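Local coordinates for protein pyocin S5 (Pseudomonas aeruginosa PAO1, PDB 6THK) that probably kills susceptible bacteria as a channel-forming bacteriocin, opening pores that depolarise the cytoplasmic membrane after being imported into Pseudomonas aeruginosa cells, at residues K51-P56 with L134-A139; Q85-K90 with R95-D100; D254-Q259 with S291-L296; Q385-A390 with I428-G433. The protein carries 1 engineered substitution. All coordinates share one frame; numbering follows the deposited sequence.

Contact 1 (K51-P56 with L134-A139)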
loop_
_atom_site.group_PDB
_atom_site.type_symbol
_atom_site.label_atom_id
_atom_site.label_comp_id
_atom_site.label_asym_id
_atom_site.label_seq_id
_atom_site.Cartn_x
_atom_site.Cartn_y
_atom_site.Cartn_z
ATOM N N LYS A 51 25.533 69.596 55.408
ATOM C CA LYS A 51 25.155 68.487 56.281
ATOM C C LYS A 51 23.915 67.712 55.837
ATOM O O LYS A 51 23.912 66.488 55.935
ATOM C CB LYS A 51 24.970 68.999 57.728
ATOM C CG LYS A 51 24.785 67.908 58.787
ATOM C CD LYS A 51 24.271 68.451 60.126
ATOM C CE LYS A 51 22.760 68.532 60.233
ATOM N NZ LYS A 51 22.128 67.192 60.391
ATOM N N ASN A 52 22.853 68.422 55.421
ATOM C CA ASN A 52 21.540 67.854 55.134
ATOM C C ASN A 52 21.264 67.527 53.676
ATOM O O ASN A 52 20.416 66.674 53.408
ATOM C CB ASN A 52 20.442 68.775 55.679
ATOM C CG ASN A 52 20.560 69.027 57.167
ATOM O OD1 ASN A 52 20.067 68.255 57.992
ATOM N ND2 ASN A 52 21.268 70.082 57.543
ATOM N N ILE A 53 21.942 68.206 52.742
ATOM C CA ILE A 53 21.726 67.982 51.326
ATOM C C ILE A 53 22.999 67.435 50.630
ATOM O O ILE A 53 22.955 66.297 50.179
ATOM C CB ILE A 53 21.098 69.232 50.616
ATOM C CG1 ILE A 53 19.617 69.435 51.023
ATOM C CG2 ILE A 53 21.168 69.112 49.098
ATOM C CD1 ILE A 53 19.338 70.467 52.058
ATOM N N TYR A 54 24.101 68.197 50.530
ATOM C CA TYR A 54 25.285 67.753 49.785
ATOM C C TYR A 54 25.936 66.454 50.291
ATOM O O TYR A 54 26.143 65.554 49.486
ATOM C CB TYR A 54 26.348 68.856 49.662
ATOM C CG TYR A 54 27.364 68.594 48.564
ATOM C CD1 TYR A 54 28.503 67.824 48.804
ATOM C CD2 TYR A 54 27.189 69.119 47.284
ATOM C CE1 TYR A 54 29.430 67.565 47.792
ATOM C CE2 TYR A 54 28.129 68.896 46.273
ATOM C CZ TYR A 54 29.251 68.124 46.536
ATOM O OH TYR A 54 30.182 67.898 45.550
ATOM N N TYR A 55 26.292 66.364 51.579
ATOM C CA TYR A 55 26.967 65.181 52.124
ATOM C C TYR A 55 26.086 63.905 52.004
ATOM O O TYR A 55 26.606 62.918 51.468
ATOM C CB TYR A 55 27.511 65.428 53.550
ATOM C CG TYR A 55 28.723 66.345 53.623
ATOM C CD1 TYR A 55 28.852 67.440 52.767
ATOM C CD2 TYR A 55 29.712 66.154 54.583
ATOM C CE1 TYR A 55 29.953 68.294 52.837
ATOM C CE2 TYR A 55 30.815 67.008 54.668
ATOM C CZ TYR A 55 30.934 68.073 53.785
ATOM O OH TYR A 55 32.012 68.923 53.835
ATOM N N PRO A 56 24.758 63.922 52.346
ATOM C CA PRO A 56 23.930 62.713 52.152
ATOM C C PRO A 56 23.726 62.320 50.681
ATOM O O PRO A 56 23.868 61.132 50.372
ATOM C CB PRO A 56 22.591 63.082 52.818
ATOM C CG PRO A 56 22.896 64.242 53.711
ATOM C CD PRO A 56 23.961 64.995 52.982
ATOM N N LEU A 134 21.944 73.836 46.638
ATOM C CA LEU A 134 20.908 74.867 46.723
ATOM C C LEU A 134 19.769 74.547 45.768
ATOM O O LEU A 134 18.609 74.739 46.130
ATOM C CB LEU A 134 21.479 76.286 46.471
ATOM C CG LEU A 134 20.490 77.460 46.536
ATOM C CD1 LEU A 134 19.996 77.711 47.964
ATOM C CD2 LEU A 134 21.084 78.711 45.936
ATOM N N SER A 135 20.091 74.055 44.561
ATOM C CA SER A 135 19.098 73.648 43.570
ATOM C C SER A 135 18.204 72.565 44.194
ATOM O O SER A 135 16.990 72.731 44.214
ATOM C CB SER A 135 19.783 73.134 42.305
ATOM O OG SER A 135 18.861 72.500 41.432
ATOM N N ILE A 136 18.820 71.525 44.799
ATOM C CA ILE A 136 18.114 70.432 45.464
ATOM C C ILE A 136 17.246 70.968 46.598
ATOM O O ILE A 136 16.076 70.595 46.702
ATOM C CB ILE A 136 19.083 69.301 45.915
ATOM C CG1 ILE A 136 19.786 68.653 44.691
ATOM C CG2 ILE A 136 18.325 68.246 46.718
ATOM C CD1 ILE A 136 20.967 67.757 44.978
ATOM N N TYR A 137 17.804 71.873 47.415
ATOM C CA TYR A 137 17.086 72.480 48.529
ATOM C C TYR A 137 15.813 73.208 48.092
ATOM O O TYR A 137 14.769 73.027 48.721
ATOM C CB TYR A 137 18.009 73.420 49.306
ATOM C CG TYR A 137 17.309 74.226 50.380
ATOM C CD1 TYR A 137 16.965 73.650 51.600
ATOM C CD2 TYR A 137 17.002 75.572 50.182
ATOM C CE1 TYR A 137 16.334 74.395 52.601
ATOM C CE2 TYR A 137 16.353 76.319 51.166
ATOM C CZ TYR A 137 16.027 75.728 52.376
ATOM O OH TYR A 137 15.416 76.465 53.359
ATOM N N GLU A 138 15.899 74.015 47.020
ATOM C CA GLU A 138 14.775 74.808 46.519
ATOM C C GLU A 138 13.726 73.926 45.889
ATOM O O GLU A 138 12.531 74.230 45.979
ATOM C CB GLU A 138 15.244 75.924 45.559
ATOM C CG GLU A 138 16.171 76.961 46.196
ATOM C CD GLU A 138 15.607 77.910 47.245
ATOM O OE1 GLU A 138 14.396 77.828 47.561
ATOM O OE2 GLU A 138 16.390 78.742 47.757
ATOM N N ALA A 139 14.166 72.826 45.302
ATOM C CA ALA A 139 13.252 71.882 44.718
ATOM C C ALA A 139 12.501 71.233 45.862
ATOM O O ALA A 139 11.293 71.081 45.804
ATOM C CB ALA A 139 14.004 70.846 43.915
#

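Contact 2 (Q85-K90 with R95-D100)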
loop_
_atom_site.group_PDB
_atom_site.type_symbol
_atom_site.label_atom_id
_atom_site.label_comp_id
_atom_site.label_asym_id
_atom_site.label_seq_id
_atom_site.Cartn_x
_atom_site.Cartn_y
_atom_site.Cartn_z
ATOM N N GLN A 85 23.162 24.708 41.667
ATOM C CA GLN A 85 22.407 24.061 42.729
ATOM C C GLN A 85 21.505 22.971 42.152
ATOM O O GLN A 85 21.507 21.849 42.665
ATOM C CB GLN A 85 21.611 25.081 43.552
ATOM C CG GLN A 85 22.451 25.923 44.534
ATOM C CD GLN A 85 22.913 25.184 45.770
ATOM O OE1 GLN A 85 22.146 24.508 46.459
ATOM N NE2 GLN A 85 24.187 25.306 46.075
ATOM N N ILE A 86 20.793 23.281 41.048
ATOM C CA ILE A 86 19.900 22.348 40.349
ATOM C C ILE A 86 20.650 21.112 39.820
ATOM O O ILE A 86 20.210 19.984 40.064
ATOM C CB ILE A 86 19.104 23.083 39.233
ATOM C CG1 ILE A 86 18.148 24.131 39.847
ATOM C CG2 ILE A 86 18.348 22.093 38.325
ATOM C CD1 ILE A 86 17.582 25.125 38.892
ATOM N N THR A 87 21.785 21.328 39.122
ATOM C CA THR A 87 22.606 20.265 38.529
ATOM C C THR A 87 23.514 19.552 39.540
ATOM O O THR A 87 23.967 18.437 39.260
ATOM C CB THR A 87 23.410 20.790 37.327
ATOM O OG1 THR A 87 24.419 21.697 37.773
ATOM C CG2 THR A 87 22.534 21.440 36.271
ATOM N N GLN A 88 23.793 20.206 40.698
ATOM C CA GLN A 88 24.659 19.744 41.803
ATOM C C GLN A 88 26.126 19.544 41.363
ATOM O O GLN A 88 26.861 18.768 41.985
ATOM C CB GLN A 88 24.084 18.501 42.513
ATOM C CG GLN A 88 22.854 18.808 43.362
ATOM C CD GLN A 88 22.127 17.565 43.806
ATOM O OE1 GLN A 88 21.592 16.801 42.995
ATOM N NE2 GLN A 88 22.053 17.359 45.112
ATOM N N GLY A 89 26.529 20.279 40.315
ATOM C CA GLY A 89 27.865 20.269 39.722
ATOM C C GLY A 89 28.333 18.916 39.221
ATOM O O GLY A 89 29.540 18.675 39.109
ATOM N N LYS A 90 27.363 18.026 38.924
ATOM C CA LYS A 90 27.555 16.650 38.448
ATOM C C LYS A 90 27.505 16.591 36.924
ATOM O O LYS A 90 28.109 15.698 36.322
ATOM C CB LYS A 90 26.472 15.731 39.031
ATOM C CG LYS A 90 26.491 15.630 40.551
ATOM C CD LYS A 90 25.156 15.135 41.075
ATOM C CE LYS A 90 25.195 14.865 42.555
ATOM N NZ LYS A 90 23.861 14.459 43.060
ATOM N N ARG A 95 19.609 23.770 28.209
ATOM C CA ARG A 95 19.221 25.089 27.762
ATOM C C ARG A 95 17.903 25.474 28.420
ATOM O O ARG A 95 17.659 26.639 28.700
ATOM C CB ARG A 95 19.094 25.120 26.242
ATOM C CG ARG A 95 19.235 26.507 25.648
ATOM C CD ARG A 95 19.850 26.471 24.265
ATOM N NE ARG A 95 21.212 25.954 24.285
ATOM C CZ ARG A 95 22.287 26.687 24.540
ATOM N NH1 ARG A 95 22.159 27.971 24.804
ATOM N NH2 ARG A 95 23.489 26.138 24.537
ATOM N N GLN A 96 17.054 24.491 28.674
ATOM C CA GLN A 96 15.777 24.756 29.311
ATOM C C GLN A 96 15.990 25.190 30.755
ATOM O O GLN A 96 15.348 26.111 31.236
ATOM C CB GLN A 96 14.884 23.527 29.258
ATOM C CG GLN A 96 13.445 23.806 29.637
ATOM C CD GLN A 96 12.730 24.649 28.602
ATOM O OE1 GLN A 96 13.036 25.825 28.420
ATOM N NE2 GLN A 96 11.769 24.049 27.917
ATOM N N GLU A 97 16.888 24.501 31.440
ATOM C CA GLU A 97 17.232 24.814 32.826
ATOM C C GLU A 97 17.765 26.251 32.978
ATOM O O GLU A 97 17.355 26.946 33.905
ATOM C CB GLU A 97 18.189 23.766 33.408
ATOM C CG GLU A 97 17.472 22.470 33.755
ATOM C CD GLU A 97 18.331 21.355 34.314
ATOM O OE1 GLU A 97 19.532 21.284 33.961
ATOM O OE2 GLU A 97 17.801 20.547 35.110
ATOM N N ARG A 98 18.595 26.705 32.010
ATOM C CA ARG A 98 19.189 28.039 31.907
ATOM C C ARG A 98 18.095 29.094 31.718
ATOM O O ARG A 98 18.056 30.070 32.465
ATOM C CB ARG A 98 20.191 28.078 30.738
ATOM C CG ARG A 98 21.478 28.837 31.057
ATOM C CD ARG A 98 22.671 28.348 30.254
ATOM N NE ARG A 98 23.637 27.596 31.059
ATOM C CZ ARG A 98 24.231 26.472 30.662
ATOM N NH1 ARG A 98 23.953 25.947 29.473
ATOM N NH2 ARG A 98 25.103 25.859 31.456
ATOM N N VAL A 99 17.188 28.870 30.754
ATOM C CA VAL A 99 16.051 29.737 30.427
ATOM C C VAL A 99 15.129 29.900 31.647
ATOM O O VAL A 99 14.726 31.017 31.958
ATOM C CB VAL A 99 15.297 29.192 29.174
ATOM C CG1 VAL A 99 13.923 29.837 29.003
ATOM C CG2 VAL A 99 16.129 29.378 27.913
ATOM N N ASP A 100 14.831 28.784 32.342
ATOM C CA ASP A 100 13.952 28.742 33.515
ATOM C C ASP A 100 14.481 29.553 34.708
ATOM O O ASP A 100 13.709 30.297 35.318
ATOM C CB ASP A 100 13.642 27.282 33.918
ATOM C CG ASP A 100 12.679 26.520 32.999
ATOM O OD1 ASP A 100 12.106 27.145 32.078
ATOM O OD2 ASP A 100 12.484 25.297 33.221
#

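Contact 3 (D254-Q259 with S291-L296)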
loop_
_atom_site.group_PDB
_atom_site.type_symbol
_atom_site.label_atom_id
_atom_site.label_comp_id
_atom_site.label_asym_id
_atom_site.label_seq_id
_atom_site.Cartn_x
_atom_site.Cartn_y
_atom_site.Cartn_z
ATOM N N ASP A 254 -7.996 9.566 2.910
ATOM C CA ASP A 254 -7.739 10.087 4.238
ATOM C C ASP A 254 -6.504 10.987 4.249
ATOM O O ASP A 254 -6.550 12.063 4.837
ATOM C CB ASP A 254 -7.618 8.934 5.250
ATOM C CG ASP A 254 -8.909 8.158 5.471
ATOM O OD1 ASP A 254 -9.858 8.330 4.662
ATOM O OD2 ASP A 254 -8.977 7.385 6.456
ATOM N N LYS A 255 -5.426 10.583 3.570
ATOM C CA LYS A 255 -4.194 11.378 3.498
ATOM C C LYS A 255 -4.353 12.718 2.768
ATOM O O LYS A 255 -3.636 13.663 3.086
ATOM C CB LYS A 255 -3.049 10.565 2.904
ATOM C CG LYS A 255 -2.432 9.658 3.934
ATOM C CD LYS A 255 -1.325 8.804 3.380
ATOM C CE LYS A 255 -1.118 7.593 4.252
ATOM N NZ LYS A 255 -0.964 7.967 5.681
ATOM N N LYS A 256 -5.276 12.786 1.796
ATOM C CA LYS A 256 -5.620 13.994 1.047
ATOM C C LYS A 256 -6.423 14.950 1.954
ATOM O O LYS A 256 -6.282 16.168 1.824
ATOM C CB LYS A 256 -6.425 13.643 -0.215
ATOM C CG LYS A 256 -5.572 13.095 -1.356
ATOM C CD LYS A 256 -6.392 12.939 -2.625
ATOM C CE LYS A 256 -5.610 13.337 -3.857
ATOM N NZ LYS A 256 -4.969 12.172 -4.524
ATOM N N GLN A 257 -7.263 14.394 2.862
ATOM C CA GLN A 257 -8.060 15.167 3.826
ATOM C C GLN A 257 -7.158 15.724 4.915
ATOM O O GLN A 257 -7.416 16.818 5.417
ATOM C CB GLN A 257 -9.178 14.324 4.442
ATOM C CG GLN A 257 -10.426 14.221 3.561
ATOM C CD GLN A 257 -11.598 13.538 4.243
ATOM O OE1 GLN A 257 -12.163 12.559 3.733
ATOM N NE2 GLN A 257 -12.019 14.060 5.394
ATOM N N LEU A 258 -6.091 14.984 5.271
ATOM C CA LEU A 258 -5.103 15.430 6.248
ATOM C C LEU A 258 -4.250 16.544 5.647
ATOM O O LEU A 258 -3.768 17.404 6.379
ATOM C CB LEU A 258 -4.185 14.278 6.669
ATOM C CG LEU A 258 -4.704 13.258 7.676
ATOM C CD1 LEU A 258 -3.600 12.277 8.026
ATOM C CD2 LEU A 258 -5.196 13.933 8.949
ATOM N N GLN A 259 -4.040 16.507 4.321
ATOM C CA GLN A 259 -3.245 17.500 3.610
ATOM C C GLN A 259 -3.948 18.860 3.586
ATOM O O GLN A 259 -3.278 19.869 3.784
ATOM C CB GLN A 259 -2.898 17.015 2.198
ATOM C CG GLN A 259 -1.818 17.850 1.527
ATOM C CD GLN A 259 -0.752 17.015 0.871
ATOM O OE1 GLN A 259 -1.026 16.243 -0.062
ATOM N NE2 GLN A 259 0.499 17.212 1.307
ATOM N N SER A 291 3.503 6.947 -2.865
ATOM C CA SER A 291 3.830 5.546 -2.614
ATOM C C SER A 291 2.560 4.705 -2.723
ATOM O O SER A 291 2.591 3.625 -3.314
ATOM C CB SER A 291 4.444 5.369 -1.235
ATOM O OG SER A 291 4.444 3.998 -0.872
ATOM N N LEU A 292 1.450 5.207 -2.148
ATOM C CA LEU A 292 0.149 4.553 -2.196
ATOM C C LEU A 292 -0.389 4.495 -3.615
ATOM O O LEU A 292 -0.967 3.488 -4.007
ATOM C CB LEU A 292 -0.847 5.285 -1.296
ATOM C CG LEU A 292 -0.774 4.999 0.198
ATOM C CD1 LEU A 292 -1.591 5.993 0.955
ATOM C CD2 LEU A 292 -1.283 3.600 0.527
ATOM N N GLN A 293 -0.218 5.572 -4.385
ATOM C CA GLN A 293 -0.698 5.645 -5.764
ATOM C C GLN A 293 0.036 4.657 -6.662
ATOM O O GLN A 293 -0.604 3.997 -7.486
ATOM C CB GLN A 293 -0.618 7.075 -6.292
ATOM C CG GLN A 293 -1.878 7.879 -5.992
ATOM C CD GLN A 293 -1.728 9.381 -6.167
ATOM O OE1 GLN A 293 -2.721 10.120 -6.202
ATOM N NE2 GLN A 293 -0.491 9.880 -6.249
ATOM N N ALA A 294 1.362 4.499 -6.449
ATOM C CA ALA A 294 2.224 3.547 -7.171
ATOM C C ALA A 294 1.751 2.121 -6.915
ATOM O O ALA A 294 1.739 1.319 -7.847
ATOM C CB ALA A 294 3.678 3.698 -6.731
ATOM N N ARG A 295 1.348 1.825 -5.644
ATOM C CA ARG A 295 0.808 0.547 -5.159
ATOM C C ARG A 295 -0.532 0.256 -5.837
ATOM O O ARG A 295 -0.746 -0.864 -6.304
ATOM C CB ARG A 295 0.605 0.640 -3.648
ATOM C CG ARG A 295 0.283 -0.668 -2.931
ATOM C CD ARG A 295 0.359 -0.468 -1.428
ATOM N NE ARG A 295 1.551 0.295 -1.032
ATOM C CZ ARG A 295 2.594 -0.213 -0.388
ATOM N NH1 ARG A 295 2.599 -1.489 -0.017
ATOM N NH2 ARG A 295 3.632 0.559 -0.086
ATOM N N LEU A 296 -1.418 1.281 -5.904
ATOM C CA LEU A 296 -2.737 1.202 -6.531
ATOM C C LEU A 296 -2.656 0.824 -8.009
ATOM O O LEU A 296 -3.438 -0.013 -8.453
ATOM C CB LEU A 296 -3.517 2.514 -6.321
ATOM C CG LEU A 296 -4.999 2.549 -6.729
ATOM C CD1 LEU A 296 -5.790 1.406 -6.121
ATOM C CD2 LEU A 296 -5.625 3.869 -6.347
#

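Contact 4 (Q385-A390 with I428-G433)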
loop_
_atom_site.group_PDB
_atom_site.type_symbol
_atom_site.label_atom_id
_atom_site.label_comp_id
_atom_site.label_asym_id
_atom_site.label_seq_id
_atom_site.Cartn_x
_atom_site.Cartn_y
_atom_site.Cartn_z
ATOM N N GLN A 385 -13.901 -50.747 -53.086
ATOM C CA GLN A 385 -13.534 -49.545 -53.848
ATOM C C GLN A 385 -14.238 -48.289 -53.365
ATOM O O GLN A 385 -13.588 -47.253 -53.260
ATOM C CB GLN A 385 -13.761 -49.742 -55.346
ATOM C CG GLN A 385 -12.870 -50.806 -55.977
ATOM C CD GLN A 385 -13.353 -51.270 -57.351
ATOM O OE1 GLN A 385 -14.490 -50.997 -57.801
ATOM N NE2 GLN A 385 -12.495 -52.025 -58.032
ATOM N N ALA A 386 -15.548 -48.379 -53.043
ATOM C CA ALA A 386 -16.362 -47.261 -52.539
ATOM C C ALA A 386 -15.847 -46.753 -51.187
ATOM O O ALA A 386 -15.798 -45.533 -50.959
ATOM C CB ALA A 386 -17.819 -47.685 -52.399
ATOM N N ILE A 387 -15.478 -47.693 -50.288
ATOM C CA ILE A 387 -14.965 -47.344 -48.971
ATOM C C ILE A 387 -13.545 -46.760 -49.108
ATOM O O ILE A 387 -13.265 -45.719 -48.525
ATOM C CB ILE A 387 -15.082 -48.509 -47.940
ATOM C CG1 ILE A 387 -16.554 -48.932 -47.748
ATOM C CG2 ILE A 387 -14.463 -48.104 -46.580
ATOM C CD1 ILE A 387 -16.754 -50.424 -47.405
ATOM N N ALA A 388 -12.686 -47.380 -49.926
ATOM C CA ALA A 388 -11.325 -46.883 -50.172
ATOM C C ALA A 388 -11.334 -45.447 -50.728
ATOM O O ALA A 388 -10.658 -44.584 -50.170
ATOM C CB ALA A 388 -10.602 -47.814 -51.106
ATOM N N LYS A 389 -12.182 -45.175 -51.746
ATOM C CA LYS A 389 -12.356 -43.857 -52.370
ATOM C C LYS A 389 -12.784 -42.785 -51.388
ATOM O O LYS A 389 -12.266 -41.664 -51.465
ATOM C CB LYS A 389 -13.325 -43.924 -53.556
ATOM N N ALA A 390 -13.650 -43.140 -50.451
ATOM C CA ALA A 390 -14.137 -42.219 -49.436
ATOM C C ALA A 390 -13.003 -41.732 -48.551
ATOM O O ALA A 390 -12.918 -40.571 -48.220
ATOM C CB ALA A 390 -15.192 -42.887 -48.595
ATOM N N ILE A 428 -5.751 -49.387 -47.544
ATOM C CA ILE A 428 -5.013 -50.537 -48.066
ATOM C C ILE A 428 -5.614 -51.815 -47.507
ATOM O O ILE A 428 -5.798 -52.790 -48.213
ATOM C CB ILE A 428 -3.528 -50.483 -47.684
ATOM C CG1 ILE A 428 -2.831 -49.309 -48.357
ATOM C CG2 ILE A 428 -2.828 -51.774 -48.066
ATOM C CD1 ILE A 428 -1.492 -48.988 -47.745
ATOM N N SER A 429 -5.945 -51.770 -46.223
ATOM C CA SER A 429 -6.575 -52.844 -45.482
ATOM C C SER A 429 -8.000 -53.156 -45.931
ATOM O O SER A 429 -8.514 -54.189 -45.585
ATOM C CB SER A 429 -6.563 -52.537 -43.992
ATOM O OG SER A 429 -5.357 -52.970 -43.407
ATOM N N THR A 430 -8.681 -52.205 -46.557
ATOM C CA THR A 430 -10.021 -52.423 -47.066
ATOM C C THR A 430 -9.938 -53.099 -48.438
ATOM O O THR A 430 -10.637 -54.063 -48.716
ATOM C CB THR A 430 -10.774 -51.096 -47.201
ATOM O OG1 THR A 430 -11.004 -50.548 -45.904
ATOM C CG2 THR A 430 -12.101 -51.307 -47.879
ATOM N N GLU A 431 -9.063 -52.568 -49.279
ATOM C CA GLU A 431 -8.798 -53.047 -50.631
ATOM C C GLU A 431 -8.204 -54.440 -50.630
ATOM O O GLU A 431 -8.616 -55.281 -51.424
ATOM C CB GLU A 431 -7.929 -52.042 -51.393
ATOM C CG GLU A 431 -8.646 -50.718 -51.603
ATOM C CD GLU A 431 -8.165 -49.874 -52.762
ATOM O OE1 GLU A 431 -7.045 -49.319 -52.669
ATOM O OE2 GLU A 431 -8.934 -49.720 -53.740
ATOM N N THR A 432 -7.255 -54.697 -49.737
ATOM C CA THR A 432 -6.677 -56.032 -49.601
ATOM C C THR A 432 -7.512 -56.727 -48.518
ATOM O O THR A 432 -8.383 -56.105 -47.896
ATOM C CB THR A 432 -5.154 -55.955 -49.299
ATOM O OG1 THR A 432 -4.922 -55.493 -47.968
ATOM C CG2 THR A 432 -4.404 -55.067 -50.286
ATOM N N GLY A 433 -7.293 -58.003 -48.295
ATOM C CA GLY A 433 -8.049 -58.624 -47.216
ATOM C C GLY A 433 -7.341 -58.504 -45.885
ATOM O O GLY A 433 -7.859 -58.976 -44.879
#

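Contact 1 (K51-P56 with L134-A139)
Ile53 packs against Ile136 and Tyr137, joining helix 42-87 to the short helix 133-145 through apolar atoms. Ile53 CG2 lies 3.8 Å from Ile136 CG2 and is equally close to Ile136 CB; the two side chains lie alongside, pointing opposite ways. The other branch carries Ile53 CD1 to 4.0 Å from Tyr137 CD1, where the methyl meets the ring at a slant. In both isoleucines CG2 stands anti to the backbone N, and this is the branch each one offers to the other. The Tyr137 side chain leads away from segment 51-56, and its OH makes a weak hydrogen bond with Arg45 NH2. Further out, Ile53 also touches Ser133 and Trp140, and Pro56 reaches Leu165 of helix 157-212. The side chain of Ile136 is about 8 Å from those of Asp127 and Glu129, which bind a zinc ion. Around Ile53 the first helix is irregular, with a wider pi-type turn at 51-54 and a kink at Pro56, whose N has no bond to the turn before. With Ile53 and Ile136 both buried, the chemistry across this joint is apolar: the two helices are held by shape and dispersion, with a weak hydrogen bond from the tyrosine hydroxyl at the margin.

Contact 2 (Q85-K90 with R95-D100)
The carboxylate of Glu97 is the flat group here, and each of its oxygens meets a methyl of the preceding helix. Glu97 OE2 lies 3.6 Å from Ile86 CG2, and Glu97 OE1 lies 3.8 Å from Thr87 CG2; the carboxyl carbon, Glu97 CD, follows at 4.1 Å from Ile86 CG2. With CG beside the backbone N (chi1 -76°) and the chain extended beyond it, the carboxylate is carried to the other helix. Its charge is answered by Arg91, in the turn between the segments, which forms a salt bridge with OE2. That oxygen thus has a methyl beside it and an arginine as its polar partner. The two segments form the bend of a helical hairpin: helix 42-87 ends, the chain reverses, and helix 95-121 sets off in a broadly opposite direction. A type I' turn from Thr87 to Lys90 starts the reversal, with positive phi at both Gln88 and Gly89. Thr87 turns its hydroxyl back along its own helix, where OG1 hydrogen-bonds to Leu83 O, and this leaves CG2 facing Glu97. On the second helix, Glu97 N is hydrogen-bonded to Thr94 OG1. Arg95, in the first turn, reaches across to helix 157-212 and makes a salt bridge with Glu198.

Contact 3 (D254-Q259 with S291-L296)
Lys255 and Leu292 mark the closest approach of the two backbones, with CA atoms 9.9 Å apart, a wide separation between helices running in roughly opposite directions that long side chains have to bridge. Lys255 does so with its aliphatic stem. Lys255 CD and CE both lie 3.7 Å from CD1 of Leu292, and the lysine chain passes the leucine at about a right angle. The stem stays extended as far as CE and bends only at chi4 (-51°), which turns the ammonium group off the leucine and toward acid side chains. There NZ forms salt bridges with Glu221 and Glu288, the two residues that bind a zinc ion in this structure. One residue along, Lys256 and Gln293 repeat this crossing, with Lys256 NZ 3.5 Å from Gln293 OE1. The leucine packs on its other partners, Ala251 and Ile252 of helix 237-267, and both segments fall in a predicted coiled coil. Lys255 therefore plays a double part: its methylenes serve the apolar interface, while its charged end enters the second shell of the metal. Its positive charge probably adds to that of the zinc in offsetting the two glutamates.

Contact 4 (Q385-A390 with I428-G433)
Within the colicin-type pore-forming domain, helix 381-392 packs against the C-terminal turn of helix 419-431, and the two run loosely antiparallel. Ala388 takes the shortest approach: its CB lies 3.5 Å from CG of Glu431 and nearly as close to CD, 3.6 Å away. The glutamate lies over the methyl because its CG sits beside the backbone N (chi1 -65°) and the chain beyond is extended. Its OE1 makes a long, weak ion pair with Lys427 NZ. Beside it Thr430 points its methyl at the other helix, Thr430 CG2 standing 4.1 Å from CB of Ile387. The threonine hydroxyl stays on its own helix, hydrogen-bonded to Phe426 O. The helix ends at Thr432, the first residue to leave helical geometry: both its N and its OG1 bond to Ile428 O, at 2.8 and 2.9 Å, from opposite faces of the carbonyl plane, the hydroxyl well above it. On helix 381-392, Arg384 NE bonds to Thr430 O, and Asp383 binds a zinc ion together with His501 and His503 of the C-terminal histidine tag. Thr430 and Ser429 also rest on Trp435, just before helix 436-446, while Ala390 touches Thr465 in the loop between helices 451-464 and 468-481.

From the N terminus, helix 42-87 enters contact 1 first, but that loop closes only at residues 134-139. Contact 2, at the far end of the same helix, is nested inside it and closes a short loop of its own, the turn into helix 95-121. The two lie about 48 Å apart, centre to centre, so one long helix is held near both ends. Contacts 3 and 4 follow in series: contact 3 joins helices 237-267 and 272-338 close to the centre of the chain, and contact 4 ties helices 381-392 and 419-431 in the pore-forming domain. None cross or touch. Centres of contacts 1 and 4 are about 159 Å apart, at opposite sides of this elongated, all-helical molecule.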